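Local coordinates for protein transcriptional regulator, IclR family (Alicyclobacillus acidocaldarius subsp. acidocaldarius, PDB 5TJJ) that probably binds DNA through a helix-turn-helix domain and regulates transcription as a member of the IclR family, at the interface of chains A and B. Sequence-based numbering; all coordinates share one arbitrary frame. Chains: chain A/B, Transcriptional regulator, IclR family.

The interface of chains A and B. Residues chain A 18, 21-22, 69-70, 73-74; chain B 72, 76-77, 79-81, 83.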
loop_
_atom_site.group_PDB
_atom_site.type_symbol
_atom_site.label_atom_id
_atom_site.label_comp_id
_atom_site.label_asym_id
_atom_site.label_seq_id
_atom_site.Cartn_x
_atom_site.Cartn_y
_atom_site.Cartn_z
ATOM N N LEU A 18 -3.946 7.997 -11.260
ATOM C CA LEU A 18 -4.010 7.540 -9.885
ATOM C C LEU A 18 -2.930 8.157 -9.023
ATOM O O LEU A 18 -3.173 8.485 -7.853
ATOM C CB LEU A 18 -3.948 6.026 -9.813
ATOM C CG LEU A 18 -5.127 5.313 -10.478
ATOM C CD1 LEU A 18 -4.844 3.820 -10.564
ATOM C CD2 LEU A 18 -6.414 5.565 -9.707
ATOM N N LEU A 21 -4.259 11.725 -8.193
ATOM C CA LEU A 21 -5.326 11.720 -7.181
ATOM C C LEU A 21 -4.882 11.349 -5.766
ATOM O O LEU A 21 -5.651 11.486 -4.828
ATOM C CB LEU A 21 -6.484 10.827 -7.633
ATOM C CG LEU A 21 -7.206 11.350 -8.896
ATOM C CD1 LEU A 21 -8.283 10.369 -9.310
ATOM C CD2 LEU A 21 -7.799 12.745 -8.681
ATOM N N SER A 22 -3.641 10.892 -5.623
ATOM C CA SER A 22 -3.078 10.523 -4.357
ATOM C C SER A 22 -2.376 11.699 -3.705
ATOM O O SER A 22 -1.869 11.545 -2.610
ATOM C CB SER A 22 -2.085 9.349 -4.543
ATOM O OG SER A 22 -0.861 9.779 -5.113
ATOM N N LEU A 69 -9.415 8.755 -5.463
ATOM C CA LEU A 69 -8.971 7.367 -5.320
ATOM C C LEU A 69 -10.093 6.467 -4.823
ATOM O O LEU A 69 -10.699 6.746 -3.802
ATOM C CB LEU A 69 -7.784 7.262 -4.374
ATOM C CG LEU A 69 -6.471 7.873 -4.884
ATOM C CD1 LEU A 69 -5.333 7.577 -3.925
ATOM C CD2 LEU A 69 -6.112 7.370 -6.277
ATOM N N GLY A 70 -10.357 5.387 -5.558
ATOM C CA GLY A 70 -11.415 4.443 -5.207
ATOM C C GLY A 70 -10.993 3.408 -4.165
ATOM O O GLY A 70 -9.797 3.211 -3.940
ATOM N N LEU A 73 -8.213 0.107 -4.227
ATOM C CA LEU A 73 -6.778 0.318 -3.992
ATOM C C LEU A 73 -6.345 0.013 -2.535
ATOM O O LEU A 73 -5.183 -0.282 -2.275
ATOM C CB LEU A 73 -6.393 1.748 -4.398
ATOM C CG LEU A 73 -6.743 2.097 -5.860
ATOM C CD1 LEU A 73 -6.517 3.567 -6.144
ATOM C CD2 LEU A 73 -5.974 1.216 -6.830
ATOM N N ILE A 74 -7.270 0.036 -1.586
ATOM C CA ILE A 74 -6.902 -0.213 -0.192
ATOM C C ILE A 74 -6.483 -1.686 0.056
ATOM O O ILE A 74 -5.421 -1.928 0.656
ATOM C CB ILE A 74 -7.985 0.284 0.778
ATOM C CG1 ILE A 74 -8.149 1.797 0.638
ATOM C CG2 ILE A 74 -7.632 -0.043 2.223
ATOM C CD1 ILE A 74 -9.483 2.344 1.143
ATOM N N TYR B 72 4.399 0.233 -5.742
ATOM C CA TYR B 72 3.678 1.500 -5.858
ATOM C C TYR B 72 2.247 1.439 -5.327
ATOM O O TYR B 72 1.682 2.447 -4.881
ATOM C CB TYR B 72 3.700 2.087 -7.265
ATOM C CG TYR B 72 3.419 3.527 -7.127
ATOM C CD1 TYR B 72 4.416 4.402 -6.802
ATOM C CD2 TYR B 72 2.114 4.003 -7.166
ATOM C CE1 TYR B 72 4.150 5.751 -6.598
ATOM C CE2 TYR B 72 1.829 5.345 -6.940
ATOM C CZ TYR B 72 2.858 6.206 -6.659
ATOM O OH TYR B 72 2.598 7.524 -6.466
ATOM N N LEU B 76 -0.149 4.123 -2.606
ATOM C CA LEU B 76 -1.377 4.405 -3.306
ATOM C C LEU B 76 -2.582 3.972 -2.484
ATOM O O LEU B 76 -3.539 4.745 -2.303
ATOM C CB LEU B 76 -1.353 3.694 -4.638
ATOM C CG LEU B 76 -2.469 3.995 -5.615
ATOM C CD1 LEU B 76 -2.487 5.494 -5.920
ATOM C CD2 LEU B 76 -2.266 3.176 -6.887
ATOM N N GLY B 77 -2.514 2.760 -1.941
ATOM C CA GLY B 77 -3.569 2.243 -1.093
ATOM C C GLY B 77 -3.653 2.939 0.249
ATOM O O GLY B 77 -4.725 3.178 0.780
ATOM N N ARG B 79 -2.918 6.054 0.706
ATOM C CA ARG B 79 -3.538 7.351 0.409
ATOM C C ARG B 79 -5.043 7.200 0.137
ATOM O O ARG B 79 -5.836 8.066 0.466
ATOM C CB ARG B 79 -2.892 8.064 -0.794
ATOM C CG ARG B 79 -1.440 8.505 -0.697
ATOM C CD ARG B 79 -1.177 9.587 0.341
ATOM N NE ARG B 79 -1.095 9.029 1.691
ATOM C CZ ARG B 79 -0.114 8.245 2.154
ATOM N NH1 ARG B 79 -0.203 7.795 3.388
ATOM N NH2 ARG B 79 0.958 7.923 1.418
ATOM N N ALA B 80 -5.450 6.112 -0.487
ATOM C CA ALA B 80 -6.878 5.941 -0.771
ATOM C C ALA B 80 -7.647 5.795 0.534
ATOM O O ALA B 80 -8.824 6.102 0.597
ATOM C CB ALA B 80 -7.121 4.751 -1.687
ATOM N N ALA B 81 -6.963 5.314 1.568
ATOM C CA ALA B 81 -7.534 5.246 2.899
ATOM C C ALA B 81 -7.516 6.601 3.507
ATOM O O ALA B 81 -8.584 7.135 3.774
ATOM C CB ALA B 81 -6.795 4.251 3.775
ATOM N N LEU B 83 -6.810 9.839 2.556
ATOM C CA LEU B 83 -7.291 11.076 1.912
ATOM C C LEU B 83 -8.792 11.226 1.966
ATOM O O LEU B 83 -9.287 12.316 1.793
ATOM C CB LEU B 83 -6.868 11.138 0.453
ATOM C CG LEU B 83 -5.369 11.271 0.227
ATOM C CD1 LEU B 83 -5.114 11.128 -1.254
ATOM C CD2 LEU B 83 -4.852 12.606 0.748
#
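Helix 73-82 of chain B packs against the end of helix 9-21, the end of strand 66-69 and the start of helix 73-83 of chain A. B:Leu76, B:Ala80 and A:Leu69 bury the most surface here. B:Leu76 has CG anti to its backbone N (chi1 -172°), and its two methyl branches part ways. CD1 points toward helix 9-21 and lies 3.6 Å from the carbonyl O of A:Leu18. CD2 faces A:Leu73 CD2, and A:Leu73 CD1 meets B:Leu76 CG at 4.1 Å; the two leucines cross obliquely. A:Leu69 also crosses B:Leu76 obliquely. Its CD1 touches the helix backbone, 3.7 Å from B:Leu76 O, while its CB meets the methyl CB of B:Ala80 at 3.7 Å. B:Gly77, which has no side chain, and B:Ala80, with only a methyl, probably allow helix 73-83 of chain A to come close. There A:Ile74 sets CG1 3.7 Å from B:Gly77 O and reaches CD1 to 3.9 Å from B:Ala81 CA. An alanine here would lack CG1, CG2 and CD1 and would probably loosen the packing on B:Gly77, B:Ala80 and B:Ala81. At the other end, the aliphatic part of B:Arg79 and CD1 of B:Leu83 flank A:Ser22, with B:Leu83 CD1 3.5 Å from A:Ser22 O. No polar pair across this patch is close enough to bond, so it appears to rest on apolar fit. The site, including the loop residues A:Ser22 and B:Leu83, is part of a not exactly two-fold interface, possibly the biological dimer.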